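Local atomic coordinates of BfpC (PDB entry 3VHJ), a protein that takes part in type IV pilus biogenesis in Escherichia coli as a membrane protein, of which this chain is the N-terminal, cytoplasmic domain. Residues 147-150 against 151-154; 71-74 against 75-78. The protein carries 1 engineered substitution. All coordinates share one frame; numbering follows the deposited sequence.

Contact 1 (147-150 against 151-154)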
loop_
_atom_site.group_PDB
_atom_site.type_symbol
_atom_site.label_atom_id
_atom_site.label_comp_id
_atom_site.label_asym_id
_atom_site.label_seq_id
_atom_site.Cartn_x
_atom_site.Cartn_y
_atom_site.Cartn_z
ATOM N N SER A 147 -4.515 1.793 18.558
ATOM C CA SER A 147 -5.723 2.026 17.778
ATOM C C SER A 147 -5.681 3.422 17.167
ATOM O O SER A 147 -5.956 4.414 17.838
ATOM C CB SER A 147 -6.965 1.888 18.668
ATOM O OG SER A 147 -8.152 2.084 17.917
ATOM N N ARG A 148 -5.327 3.494 15.889
ATOM C CA ARG A 148 -5.249 4.770 15.194
ATOM C C ARG A 148 -5.909 4.632 13.827
ATOM O O ARG A 148 -5.914 3.548 13.244
ATOM C CB ARG A 148 -3.785 5.192 15.032
ATOM C CG ARG A 148 -3.503 6.633 15.445
ATOM C CD ARG A 148 -3.769 6.837 16.935
ATOM N NE ARG A 148 -2.703 6.295 17.773
ATOM C CZ ARG A 148 -2.854 5.957 19.052
ATOM N NH1 ARG A 148 -4.031 6.096 19.646
ATOM N NH2 ARG A 148 -1.822 5.494 19.743
ATOM N N SER A 149 -6.475 5.726 13.328
ATOM C CA SER A 149 -7.126 5.733 12.022
ATOM C C SER A 149 -6.110 6.151 10.965
ATOM O O SER A 149 -5.136 6.834 11.279
ATOM C CB SER A 149 -8.289 6.730 12.009
ATOM O OG SER A 149 -9.252 6.418 13.001
ATOM N N ILE A 150 -6.335 5.742 9.719
ATOM C CA ILE A 150 -5.435 6.116 8.630
ATOM C C ILE A 150 -5.350 7.638 8.596
ATOM O O ILE A 150 -4.279 8.199 8.389
ATOM C CB ILE A 150 -5.961 5.656 7.244
ATOM C CG1 ILE A 150 -5.677 4.172 7.020
ATOM C CG2 ILE A 150 -5.291 6.479 6.138
ATOM C CD1 ILE A 150 -4.231 3.856 6.689
ATOM N N SER A 151 -6.493 8.288 8.799
ATOM C CA SER A 151 -6.581 9.746 8.782
ATOM C C SER A 151 -5.690 10.396 9.833
ATOM O O SER A 151 -5.421 11.592 9.767
ATOM C CB SER A 151 -8.033 10.196 8.998
ATOM O OG SER A 151 -8.496 9.853 10.295
ATOM N N GLU A 152 -5.239 9.610 10.803
ATOM C CA GLU A 152 -4.379 10.134 11.858
ATOM C C GLU A 152 -2.896 10.012 11.522
ATOM O O GLU A 152 -2.047 10.451 12.297
ATOM C CB GLU A 152 -4.661 9.420 13.182
ATOM C CG GLU A 152 -6.039 9.706 13.753
ATOM C CD GLU A 152 -6.299 8.978 15.058
ATOM O OE1 GLU A 152 -6.411 7.736 15.045
ATOM O OE2 GLU A 152 -6.386 9.652 16.100
ATOM N N LEU A 153 -2.585 9.412 10.375
ATOM C CA LEU A 153 -1.193 9.250 9.951
ATOM C C LEU A 153 -0.741 10.479 9.165
ATOM O O LEU A 153 -1.556 11.152 8.535
ATOM C CB LEU A 153 -1.042 8.000 9.073
ATOM C CG LEU A 153 -1.494 6.653 9.645
ATOM C CD1 LEU A 153 -1.277 5.558 8.600
ATOM C CD2 LEU A 153 -0.722 6.334 10.913
ATOM N N SER A 154 0.556 10.765 9.193
ATOM C CA SER A 154 1.088 11.919 8.472
ATOM C C SER A 154 1.202 11.630 6.976
ATOM O O SER A 154 1.779 10.619 6.569
ATOM C CB SER A 154 2.465 12.308 9.022
ATOM O OG SER A 154 2.385 12.687 10.386
#

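Contact 2 (71-74 against 75-78)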
loop_
_atom_site.group_PDB
_atom_site.type_symbol
_atom_site.label_atom_id
_atom_site.label_comp_id
_atom_site.label_asym_id
_atom_site.label_seq_id
_atom_site.Cartn_x
_atom_site.Cartn_y
_atom_site.Cartn_z
ATOM N N GLN A 71 -5.068 8.164 -10.296
ATOM C CA GLN A 71 -5.368 7.932 -8.885
ATOM C C GLN A 71 -4.093 8.006 -8.067
ATOM O O GLN A 71 -3.053 7.485 -8.474
ATOM C CB GLN A 71 -6.007 6.556 -8.669
ATOM C CG GLN A 71 -7.344 6.375 -9.345
ATOM C CD GLN A 71 -7.803 4.933 -9.318
ATOM O OE1 GLN A 71 -6.993 4.018 -9.174
ATOM N NE2 GLN A 71 -9.103 4.720 -9.479
ATOM N N VAL A 72 -4.171 8.669 -6.919
ATOM C CA VAL A 72 -3.025 8.773 -6.026
ATOM C C VAL A 72 -2.952 7.471 -5.241
ATOM O O VAL A 72 -3.957 7.032 -4.678
ATOM C CB VAL A 72 -3.195 9.926 -5.012
ATOM C CG1 VAL A 72 -1.988 9.983 -4.080
ATOM C CG2 VAL A 72 -3.382 11.248 -5.752
ATOM N N THR A 73 -1.780 6.845 -5.209
ATOM C CA THR A 73 -1.632 5.603 -4.463
ATOM C C THR A 73 -1.486 5.972 -2.988
ATOM O O THR A 73 -0.721 6.876 -2.624
ATOM C CB THR A 73 -0.406 4.794 -4.929
ATOM O OG1 THR A 73 0.798 5.467 -4.544
ATOM C CG2 THR A 73 -0.430 4.633 -6.452
ATOM N N LEU A 74 -2.240 5.279 -2.146
ATOM C CA LEU A 74 -2.226 5.543 -0.718
ATOM C C LEU A 74 -0.839 5.445 -0.099
ATOM O O LEU A 74 -0.393 6.368 0.579
ATOM C CB LEU A 74 -3.169 4.578 0.008
ATOM C CG LEU A 74 -3.150 4.715 1.533
ATOM C CD1 LEU A 74 -3.616 6.114 1.919
ATOM C CD2 LEU A 74 -4.032 3.654 2.166
ATOM N N LEU A 75 -0.152 4.334 -0.338
ATOM C CA LEU A 75 1.163 4.151 0.255
ATOM C C LEU A 75 2.170 5.237 -0.094
ATOM O O LEU A 75 3.039 5.551 0.717
ATOM C CB LEU A 75 1.717 2.765 -0.090
ATOM C CG LEU A 75 1.324 1.649 0.895
ATOM C CD1 LEU A 75 2.037 1.880 2.235
ATOM C CD2 LEU A 75 -0.193 1.630 1.103
ATOM N N SER A 76 2.063 5.820 -1.283
ATOM C CA SER A 76 2.997 6.880 -1.664
ATOM C C SER A 76 2.689 8.157 -0.889
ATOM O O SER A 76 3.575 8.985 -0.660
ATOM C CB SER A 76 2.903 7.182 -3.161
ATOM O OG SER A 76 1.699 7.863 -3.483
ATOM N N ALA A 77 1.431 8.301 -0.485
ATOM C CA ALA A 77 0.972 9.478 0.242
ATOM C C ALA A 77 1.243 9.439 1.741
ATOM O O ALA A 77 1.137 10.465 2.411
ATOM C CB ALA A 77 -0.525 9.694 -0.005
ATOM N N ILE A 78 1.578 8.264 2.269
ATOM C CA ILE A 78 1.864 8.140 3.694
ATOM C C ILE A 78 3.323 8.495 3.917
ATOM O O ILE A 78 4.225 7.864 3.363
ATOM C CB ILE A 78 1.588 6.710 4.210
ATOM C CG1 ILE A 78 0.096 6.393 4.059
ATOM C CG2 ILE A 78 1.997 6.594 5.684
ATOM C CD1 ILE A 78 -0.303 5.009 4.562
#

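Contact 1 (147-150 against 151-154)
Glu152 folds back over the start of a single 3-10 turn and accepts a short, nearly straight bond from Ser149 N to its OE1, 2.6 Å long with an angle of 167° at the hydrogen. OE1 offers the lone pair directed away from OE2. The carboxylate arrives there because CG lies beside the backbone N of Glu152 (chi1 -67°) and the chain then runs extended. Glu152 N answers with a bond to Ser149 O (2.8 Å), and the two bonds together brace the turn.

Arg148 passes Glu152 at about a right angle and touches it through its CG methylene, 3.1 Å from Glu152 OE1. Arg148 NE stays 4.8 Å from Glu152 OE1 and no salt bridge forms, though the opposite charges probably still attract over that distance. On the buried side, Ile150 CD1 meets Leu153 CD1 at 3.9 Å, next to the turn closed by the bond from Leu153 N to Ile150 O. Cutting Leu153 back to an alanine would take away the CD1 that meets Ile150 CD1 and is likely to open a gap beside Phe89. Ile150 and Leu153 lean on Phe89 of strand 85-90, Leu153 and Arg148 on Tyr137 of strand 135-137.

Contact 2 (71-74 against 75-78)
Ser76 reaches back to Thr73 at the point where strand 72-73 gives way to the short helix 74-77, and Ser76 OG donates a hydrogen bond of 2.8 Å to Thr73 O, lying 23° from the carbonyl plane. Its first torsion (chi1 72°) sets the hydroxyl between the backbone N and the carbonyl carbon, which brings it back to the carbonyl of Thr73. Thr73 O also draws weak bonds from Ser76 N and Ala77 N, so three donors converge on one carbonyl oxygen, the hydroxyl being the nearest. Thr73 OG1 comes within 3.0 Å of Ser76 CB, which makes this the tight corner of the contact. Ser76 OG is engaged a second time, by Lys159 N.

One residue on, Leu74 O takes a bond from Ala77 N (2.9 Å) and a weak one from Ile78 N. On the buried side Leu74 CG and Ile78 CD1 are 4.2 Å apart, against Leu97 and Ile99 of strand 96-101.

The looser side belongs to Val72, which is partly exposed: its CG1 stands 4.3 Å from Ala77 CB, beside Tyr16.

The backbone changes from extended at Thr73 to helical at Leu74, as at a strand-to-helix transition. It leads from the outermost strand of the 8-11, 14-17, 72-73 sheet, whose other side is bonded by the backbone of Lys159 and Leu161, into a single helical turn packed against strand 96-101.

Both contacts are tight turns held by backbone bonds between residues three apart, contact 2 adding weaker bonds four apart, yet their settings differ. Contact 2 lies in the interior, its centre about 7 Å from the centre of the chain; contact 1, about 14 Å out, is a surface turn that buries only one residue. In contact 2 the serine hydroxyl donates, whereas in contact 1 the glutamate carboxylate, probably charged, accepts. They meet through aliphatic groups: Leu153 CD1 packs on Ile78 CD1 at 4.2 Å, and Ser154 is joined by backbone bonding to Asp79. Both touch the sheet containing strands 85-90, 96-101 and 135-137, but contact 2 also packs on 8-11 and 14-17.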